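Local coordinates for protein glycoside hydrolase, family 11\:clostridium cellulosome enzyme, dockerin type i\:polysaccharide (Clostridium thermocellum, PDB 2C71) that probably removes acetyl groups from xylan as a metal-dependent carbohydrate esterase of family 4, helping to break down plant cell walls, at residues Gly145-Leu153 against Lys201-Leu209; Met74-Ile83 against Thr111-Val119. All coordinates share one frame; numbering follows the deposited sequence.

Contact 1: residues Gly145-Leu153 against Lys201-Leu209; sequences GVRDGTIIL and KRMYNSVPL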
loop_
_atom_site.group_PDB
_atom_site.type_symbol
_atom_site.label_atom_id
_atom_site.label_comp_id
_atom_site.label_asym_id
_atom_site.label_seq_id
_atom_site.Cartn_x
_atom_site.Cartn_y
_atom_site.Cartn_z
ATOM N N GLY A 145 -9.072 -11.924 9.414
ATOM C CA GLY A 145 -7.948 -11.338 10.105
ATOM C C GLY A 145 -8.141 -9.911 10.547
ATOM O O GLY A 145 -7.434 -9.467 11.430
ATOM N N VAL A 146 -9.053 -9.189 9.923
ATOM C CA VAL A 146 -9.163 -7.783 10.249
ATOM C C VAL A 146 -9.756 -7.561 11.641
ATOM O O VAL A 146 -10.578 -8.311 12.145
ATOM C CB VAL A 146 -9.988 -6.979 9.239
ATOM C CG1 VAL A 146 -9.282 -6.833 7.889
ATOM C CG2 VAL A 146 -11.359 -7.461 9.145
ATOM N N ARG A 147 -9.314 -6.443 12.226
ATOM C CA ARG A 147 -9.898 -5.848 13.418
ATOM C C ARG A 147 -9.880 -4.334 13.221
ATOM O O ARG A 147 -9.336 -3.826 12.244
ATOM C CB ARG A 147 -9.145 -6.239 14.701
ATOM C CG ARG A 147 -7.729 -5.851 14.762
ATOM C CD ARG A 147 -7.019 -6.336 16.051
ATOM N NE ARG A 147 -5.575 -6.118 15.986
ATOM C CZ ARG A 147 -4.986 -5.257 15.169
ATOM N NH1 ARG A 147 -5.726 -4.497 14.359
ATOM N NH2 ARG A 147 -3.672 -5.127 15.191
ATOM N N ASP A 148 -10.487 -3.603 14.144
ATOM C CA ASP A 148 -10.442 -2.167 14.089
ATOM C C ASP A 148 -9.005 -1.692 14.073
ATOM O O ASP A 148 -8.230 -2.039 14.968
ATOM C CB ASP A 148 -11.174 -1.609 15.295
ATOM C CG ASP A 148 -11.346 -0.113 15.275
ATOM O OD1 ASP A 148 -11.074 0.579 14.272
ATOM O OD2 ASP A 148 -11.725 0.377 16.380
ATOM N N GLY A 149 -8.634 -0.914 13.045
ATOM C CA GLY A 149 -7.302 -0.382 12.918
ATOM C C GLY A 149 -6.341 -1.181 12.028
ATOM O O GLY A 149 -5.213 -0.726 11.819
ATOM N N THR A 150 -6.776 -2.323 11.500
ATOM C CA THR A 150 -5.859 -3.129 10.679
ATOM C C THR A 150 -5.474 -2.387 9.394
ATOM O O THR A 150 -6.317 -1.824 8.689
ATOM C CB THR A 150 -6.527 -4.449 10.311
ATOM O OG1 THR A 150 -6.805 -5.201 11.502
ATOM C CG2 THR A 150 -5.757 -5.290 9.318
ATOM N N ILE A 151 -4.189 -2.527 9.039
ATOM C CA ILE A 151 -3.667 -2.202 7.716
ATOM C C ILE A 151 -3.643 -3.513 6.924
ATOM O O ILE A 151 -3.028 -4.475 7.380
ATOM C CB ILE A 151 -2.296 -1.566 7.808
ATOM C CG1 ILE A 151 -2.334 -0.238 8.588
ATOM C CG2 ILE A 151 -1.671 -1.400 6.421
ATOM C CD1 ILE A 151 -0.935 0.339 8.932
ATOM N N ILE A 152 -4.344 -3.570 5.804
ATOM C CA ILE A 152 -4.442 -4.779 4.970
ATOM C C ILE A 152 -3.431 -4.649 3.841
ATOM O O ILE A 152 -3.472 -3.672 3.081
ATOM C CB ILE A 152 -5.844 -4.888 4.349
ATOM C CG1 ILE A 152 -6.964 -4.904 5.411
ATOM C CG2 ILE A 152 -5.912 -6.134 3.468
ATOM C CD1 ILE A 152 -8.315 -4.653 4.850
ATOM N N LEU A 153 -2.509 -5.596 3.734
ATOM C CA LEU A 153 -1.451 -5.631 2.717
ATOM C C LEU A 153 -1.897 -6.593 1.599
ATOM O O LEU A 153 -1.915 -7.821 1.784
ATOM C CB LEU A 153 -0.142 -6.041 3.322
ATOM C CG LEU A 153 1.106 -5.926 2.421
ATOM C CD1 LEU A 153 2.350 -6.155 3.280
ATOM C CD2 LEU A 153 1.126 -6.833 1.212
ATOM N N LYS A 201 10.403 4.743 15.092
ATOM C CA LYS A 201 11.190 3.723 14.409
ATOM C C LYS A 201 10.609 2.330 14.638
ATOM O O LYS A 201 11.309 1.418 15.080
ATOM C CB LYS A 201 12.647 3.769 14.870
ATOM C CG LYS A 201 13.482 4.836 14.180
ATOM C CD LYS A 201 12.842 5.279 12.876
ATOM C CE LYS A 201 13.417 6.605 12.400
ATOM N NZ LYS A 201 13.072 6.882 10.979
ATOM N N ARG A 202 9.325 2.176 14.333
ATOM C CA ARG A 202 8.652 0.916 14.479
ATOM C C ARG A 202 7.732 0.727 13.276
ATOM O O ARG A 202 7.253 1.683 12.677
ATOM C CB ARG A 202 7.859 0.925 15.748
ATOM C CG ARG A 202 8.771 1.143 16.969
ATOM C CD ARG A 202 8.048 1.359 18.212
ATOM N NE ARG A 202 7.369 0.140 18.554
ATOM C CZ ARG A 202 6.450 0.059 19.506
ATOM N NH1 ARG A 202 6.103 1.141 20.192
ATOM N NH2 ARG A 202 5.857 -1.106 19.760
ATOM N N MET A 203 7.531 -0.525 12.907
ATOM C CA MET A 203 6.637 -0.850 11.780
ATOM C C MET A 203 5.200 -1.007 12.269
ATOM O O MET A 203 4.913 -1.778 13.180
ATOM C CB MET A 203 7.074 -2.082 10.960
ATOM C CG MET A 203 6.307 -2.228 9.591
ATOM S SD MET A 203 7.268 -2.970 8.312
ATOM C CE MET A 203 7.789 -4.489 9.076
ATOM N N TYR A 204 4.296 -0.257 11.648
ATOM C CA TYR A 204 2.865 -0.325 11.991
ATOM C C TYR A 204 2.204 -1.388 11.163
ATOM O O TYR A 204 2.164 -1.319 9.924
ATOM C CB TYR A 204 2.175 0.978 11.682
ATOM C CG TYR A 204 2.547 2.126 12.571
ATOM C CD1 TYR A 204 3.719 2.850 12.388
ATOM C CD2 TYR A 204 1.685 2.528 13.611
ATOM C CE1 TYR A 204 4.045 3.926 13.178
ATOM C CE2 TYR A 204 1.993 3.622 14.385
ATOM C CZ TYR A 204 3.193 4.300 14.183
ATOM O OH TYR A 204 3.516 5.400 14.980
ATOM N N ASN A 205 1.617 -2.401 11.813
ATOM C CA ASN A 205 0.722 -3.362 11.172
ATOM C C ASN A 205 -0.744 -2.986 11.379
ATOM O O ASN A 205 -1.637 -3.528 10.727
ATOM C CB ASN A 205 0.976 -4.776 11.667
ATOM C CG ASN A 205 2.382 -5.216 11.406
ATOM O OD1 ASN A 205 2.835 -5.161 10.226
ATOM N ND2 ASN A 205 3.073 -5.645 12.406
ATOM N N SER A 206 -0.983 -2.031 12.265
ATOM C CA SER A 206 -2.283 -1.554 12.655
ATOM C C SER A 206 -2.071 -0.206 13.322
ATOM O O SER A 206 -0.939 0.156 13.664
ATOM C CB SER A 206 -2.907 -2.470 13.665
ATOM O OG SER A 206 -2.125 -2.634 14.809
ATOM N N VAL A 207 -3.183 0.508 13.498
ATOM C CA VAL A 207 -3.177 1.789 14.222
ATOM C C VAL A 207 -4.226 1.742 15.290
ATOM O O VAL A 207 -5.377 1.476 14.996
ATOM C CB VAL A 207 -3.428 2.975 13.272
ATOM C CG1 VAL A 207 -3.419 4.298 14.058
ATOM C CG2 VAL A 207 -2.396 3.011 12.119
ATOM N N PRO A 208 -3.848 2.048 16.566
ATOM C CA PRO A 208 -2.513 2.335 17.081
ATOM C C PRO A 208 -1.613 1.109 17.006
ATOM O O PRO A 208 -2.082 -0.028 16.775
ATOM C CB PRO A 208 -2.760 2.821 18.527
ATOM C CG PRO A 208 -4.026 2.337 18.876
ATOM C CD PRO A 208 -4.858 2.110 17.651
ATOM N N LEU A 209 -0.320 1.339 17.199
ATOM C CA LEU A 209 0.641 0.231 17.278
ATOM C C LEU A 209 0.235 -0.919 18.172
ATOM O O LEU A 209 -0.558 -0.665 19.128
ATOM C CB LEU A 209 1.956 0.752 17.857
ATOM C CG LEU A 209 2.877 1.368 16.854
ATOM C CD1 LEU A 209 4.024 2.159 17.544
ATOM C CD2 LEU A 209 3.407 0.292 15.874
HETATM O O HOH W 1 -7.634 0.684 16.449
#
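Two backbone hydrogen bonds tie Gly-149 and Ile-151 to the C-terminal tail. Val-207 N gives its proton to Gly-149 O at 2.9 Å, and Ile-151 N gives one to Asn-205 O at 3.2 Å; they flank the single bridge between Thr-150 and Ser-206. Gly-149 is the third residue of the type II turn from Arg-147 to Thr-150; its phi is positive (96°), and a CB there would run into Val-207 O. Arg-147 reaches over from the turn: in the conformer given, CG sits between backbone N and carbonyl carbon (chi1 60°), the chain then runs extended, and NH2 comes 3.0 Å from Ser-206 OG, which lies at the guanidinium edge, near its plane. Thr-150 OG1 accepts from Arg-147 N at 2.9 Å, bracing the turn. Ile-151 points into the tail, its CD1 4.2 Å from Tyr-204 CB and 4.4 Å from Val-207 CG2. Helix 185-192 closes this apolar patch, Leu-188 touching both Ile-151 and Val-207. A water donates to Val-207 O at 2.8 Å and, weakly, to Asp-148 O, bridging the two backbones. The tail is thus bonded to residues leading into strand 151-155, a parallel neighbour of strand 6-12 in the NodB-type deacetylase fold.

Contact 2: residues Met74-Ile83 against Thr111-Val119; sequences MSPDQIRKSI and TLFNNVDLV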
loop_
_atom_site.group_PDB
_atom_site.type_symbol
_atom_site.label_atom_id
_atom_site.label_comp_id
_atom_site.label_asym_id
_atom_site.label_seq_id
_atom_site.Cartn_x
_atom_site.Cartn_y
_atom_site.Cartn_z
ATOM N N MET A 74 21.286 -2.953 2.871
ATOM C CA MET A 74 21.793 -1.916 2.015
ATOM C C MET A 74 22.550 -0.850 2.848
ATOM O O MET A 74 22.297 -0.667 4.056
ATOM C CB MET A 74 20.649 -1.264 1.214
ATOM C CG MET A 74 20.239 -2.089 0.057
ATOM S SD MET A 74 18.920 -1.216 -0.842
ATOM C CE MET A 74 18.458 -2.462 -2.052
ATOM N N SER A 75 23.441 -0.120 2.176
ATOM C CA SER A 75 24.144 1.010 2.789
ATOM C C SER A 75 23.224 2.201 2.892
ATOM O O SER A 75 22.234 2.316 2.177
ATOM C CB SER A 75 25.357 1.379 1.962
ATOM O OG SER A 75 24.910 1.963 0.777
ATOM N N PRO A 76 23.579 3.177 3.771
ATOM C CA PRO A 76 22.828 4.431 3.791
ATOM C C PRO A 76 22.699 5.080 2.439
ATOM O O PRO A 76 21.604 5.543 2.094
ATOM C CB PRO A 76 23.607 5.274 4.823
ATOM C CG PRO A 76 24.150 4.219 5.787
ATOM C CD PRO A 76 24.590 3.111 4.861
ATOM N N ASP A 77 23.783 5.122 1.663
ATOM C CA ASP A 77 23.699 5.746 0.360
ATOM C C ASP A 77 22.700 5.008 -0.560
ATOM O O ASP A 77 21.928 5.617 -1.311
ATOM C CB ASP A 77 25.057 5.802 -0.326
ATOM C CG ASP A 77 25.973 6.854 0.215
ATOM O OD1 ASP A 77 25.539 7.707 1.016
ATOM O OD2 ASP A 77 27.178 6.819 -0.184
ATOM N N GLN A 78 22.741 3.677 -0.551
ATOM C CA GLN A 78 21.816 2.886 -1.384
ATOM C C GLN A 78 20.377 3.120 -0.986
ATOM O O GLN A 78 19.474 3.292 -1.832
ATOM C CB GLN A 78 22.145 1.411 -1.263
ATOM C CG GLN A 78 23.440 1.023 -1.980
ATOM C CD GLN A 78 23.903 -0.376 -1.696
ATOM O OE1 GLN A 78 23.716 -0.907 -0.606
ATOM N NE2 GLN A 78 24.611 -0.993 -2.648
ATOM N N ILE A 79 20.120 3.150 0.320
ATOM C CA ILE A 79 18.785 3.373 0.830
ATOM C C ILE A 79 18.263 4.739 0.417
ATOM O O ILE A 79 17.155 4.912 -0.085
ATOM C CB ILE A 79 18.764 3.226 2.358
ATOM C CG1 ILE A 79 19.019 1.773 2.760
ATOM C CG2 ILE A 79 17.434 3.737 2.963
ATOM C CD1 ILE A 79 19.494 1.574 4.206
ATOM N N ARG A 80 19.069 5.766 0.681
ATOM C CA ARG A 80 18.753 7.143 0.394
ATOM C C ARG A 80 18.345 7.379 -1.047
ATOM O O ARG A 80 17.430 8.141 -1.402
ATOM C CB ARG A 80 19.926 8.118 0.707
ATOM C CG ARG A 80 19.992 8.531 2.176
ATOM C CD ARG A 80 21.043 9.693 2.487
ATOM N NE ARG A 80 22.361 9.517 1.843
ATOM C CZ ARG A 80 22.632 9.853 0.572
ATOM N NH1 ARG A 80 21.708 10.399 -0.214
ATOM N NH2 ARG A 80 23.819 9.618 0.068
ATOM N N LYS A 81 19.148 6.785 -1.923
ATOM C CA LYS A 81 18.911 6.922 -3.355
ATOM C C LYS A 81 17.600 6.284 -3.755
ATOM O O LYS A 81 16.815 6.844 -4.529
ATOM C CB LYS A 81 20.077 6.343 -4.160
ATOM C CG LYS A 81 19.862 6.390 -5.637
ATOM C CD LYS A 81 21.055 5.918 -6.415
ATOM C CE LYS A 81 20.778 5.928 -7.910
ATOM N NZ LYS A 81 20.280 7.238 -8.455
ATOM N N SER A 82 17.388 5.057 -3.292
ATOM C CA SER A 82 16.168 4.331 -3.654
ATOM C C SER A 82 14.923 5.098 -3.229
ATOM O O SER A 82 13.947 5.236 -3.983
ATOM C CB SER A 82 16.218 2.967 -3.015
ATOM O OG SER A 82 15.073 2.209 -3.283
ATOM N N ILE A 83 14.924 5.572 -1.983
ATOM C CA ILE A 83 13.767 6.276 -1.452
ATOM C C ILE A 83 13.567 7.653 -2.113
ATOM O O ILE A 83 12.417 8.041 -2.396
ATOM C CB ILE A 83 13.790 6.343 0.106
ATOM C CG1 ILE A 83 13.159 5.052 0.731
ATOM C CG2 ILE A 83 13.055 7.649 0.613
ATOM C CD1 ILE A 83 13.717 3.755 0.322
ATOM N N THR A 111 19.644 0.139 10.374
ATOM C CA THR A 111 20.126 1.021 9.322
ATOM C C THR A 111 18.996 1.504 8.423
ATOM O O THR A 111 18.952 2.665 8.026
ATOM C CB THR A 111 21.256 0.323 8.528
ATOM O OG1 THR A 111 22.324 -0.000 9.425
ATOM C CG2 THR A 111 21.796 1.201 7.422
ATOM N N LEU A 112 18.089 0.605 8.066
ATOM C CA LEU A 112 16.949 1.012 7.230
ATOM C C LEU A 112 16.104 2.052 7.959
ATOM O O LEU A 112 15.760 3.112 7.408
ATOM C CB LEU A 112 16.160 -0.203 6.761
ATOM C CG LEU A 112 15.070 0.082 5.722
ATOM C CD1 LEU A 112 15.674 0.669 4.441
ATOM C CD2 LEU A 112 14.278 -1.188 5.459
ATOM N N PHE A 113 15.729 1.755 9.210
ATOM C CA PHE A 113 14.954 2.699 9.996
ATOM C C PHE A 113 15.649 4.034 10.104
ATOM O O PHE A 113 15.027 5.083 10.030
ATOM C CB PHE A 113 14.686 2.166 11.410
ATOM C CG PHE A 113 13.476 1.275 11.498
ATOM C CD1 PHE A 113 12.172 1.811 11.287
ATOM C CD2 PHE A 113 13.585 -0.060 11.814
ATOM C CE1 PHE A 113 11.083 1.000 11.418
ATOM C CE2 PHE A 113 12.472 -0.856 11.958
ATOM C CZ PHE A 113 11.198 -0.298 11.751
ATOM N N ASN A 114 16.987 4.046 10.280
ATOM C CA ASN A 114 17.794 5.265 10.475
ATOM C C ASN A 114 17.844 6.132 9.262
ATOM O O ASN A 114 18.180 7.308 9.366
ATOM C CB ASN A 114 19.253 4.981 10.865
ATOM C CG ASN A 114 19.881 6.112 11.627
ATOM O OD1 ASN A 114 19.262 6.681 12.510
ATOM N ND2 ASN A 114 21.101 6.468 11.256
ATOM N N ASN A 115 17.630 5.548 8.071
ATOM C CA ASN A 115 17.880 6.256 6.825
ATOM C C ASN A 115 16.633 6.505 5.990
ATOM O O ASN A 115 16.761 6.973 4.849
ATOM C CB ASN A 115 18.971 5.522 6.044
ATOM C CG ASN A 115 20.327 5.732 6.660
ATOM O OD1 ASN A 115 20.923 6.814 6.518
ATOM N ND2 ASN A 115 20.777 4.748 7.389
ATOM N N VAL A 116 15.457 6.228 6.537
ATOM C CA VAL A 116 14.181 6.510 5.875
ATOM C C VAL A 116 13.310 7.345 6.836
ATOM O O VAL A 116 12.862 6.866 7.874
ATOM C CB VAL A 116 13.461 5.228 5.462
ATOM C CG1 VAL A 116 12.143 5.576 4.707
ATOM C CG2 VAL A 116 14.320 4.295 4.603
ATOM N N ASP A 117 13.080 8.601 6.446
ATOM C CA ASP A 117 12.266 9.549 7.211
ATOM C C ASP A 117 10.802 9.524 6.771
ATOM O O ASP A 117 10.222 10.545 6.401
ATOM C CB ASP A 117 12.831 10.965 7.084
ATOM C CG ASP A 117 12.304 11.901 8.153
ATOM O OD1 ASP A 117 12.101 11.444 9.298
ATOM O OD2 ASP A 117 12.092 13.094 7.850
ATOM N N LEU A 118 10.230 8.330 6.825
ATOM C CA LEU A 118 8.835 8.041 6.511
ATOM C C LEU A 118 8.316 7.086 7.551
ATOM O O LEU A 118 9.105 6.387 8.204
ATOM C CB LEU A 118 8.714 7.344 5.107
ATOM C CG LEU A 118 9.188 8.177 3.906
ATOM C CD1 LEU A 118 9.328 7.352 2.650
ATOM C CD2 LEU A 118 8.261 9.393 3.608
ATOM N N VAL A 119 6.984 7.045 7.738
ATOM C CA VAL A 119 6.382 6.092 8.679
ATOM C C VAL A 119 6.349 4.706 8.011
ATOM O O VAL A 119 5.860 4.581 6.885
ATOM C CB VAL A 119 5.002 6.557 9.104
ATOM C CG1 VAL A 119 4.305 5.475 9.909
ATOM C CG2 VAL A 119 5.119 7.866 9.932
#
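Helix-to-helix packing on the rim of the NodB-homology domain joins the first turns of helix 76-94 to helix 110-115 and the loop leaving it; the axes of 76-83 and 111-115 pass 9.6 Å apart and cross at -51°. Ile-79 is at the centre of the contact. Its CG2, anti to the backbone N (chi1 -68° for CG1), lies 3.6 Å from Val-116 CG2 and 3.8 Å from Leu-112 CD1, while CD1 reaches on to Thr-111 CG2 at 4.0 Å. One turn later Ile-83 meets Val-116 at about a right angle, CG1 to CG2 4.1 Å, and its CG2 touches Leu-118 CD1. Phe-101 of strand 100-101 lies against Ile-83, Val-116 and Leu-118, continuing the apolar layer inward. At the outer end Pro-76 lies against the side-chain amide of Asn-115. Nearby, Ser-75 and Gln-78 form a capping box at the start of helix 76-94: Gln-78 N donates to Ser-75 OG and Ser-75 N to Gln-78 OE1. The amide of Asn-115 is itself held by its own segment, since ND2 donates to Thr-111 O at 2.8 Å with that oxygen in the amide plane; this bond restrains the amide's rotation and leaves OD1 3.5 Å from Pro-76 CB.

How the contacts relate
Contact 2 closes before contact 1 opens along the chain, and their centres lie about 22 Å apart. Contact 1 lies where the turn 147-150 leads into strand 151-155 of the parallel sheet, contact 2 on helices 76-94 and 110-115 at the periphery. The tail 201-209 links them: Lys-201 NZ of contact 1 probably hydrogen-bonds to Phe-113 O of contact 2 (2.8 Å), and Tyr-204 CE1 packs on Val-119 CG1 at 3.6 Å. The tail thus passes beside Phe-113 and Val-119 and then reaches the residues before strand 151-155. The side chains of Ile-151 and Leu-112 lie about 13 and about 12 Å from the magnesium ion bound by Asp-13 and His-64, so neither supplies a ligand to the metal.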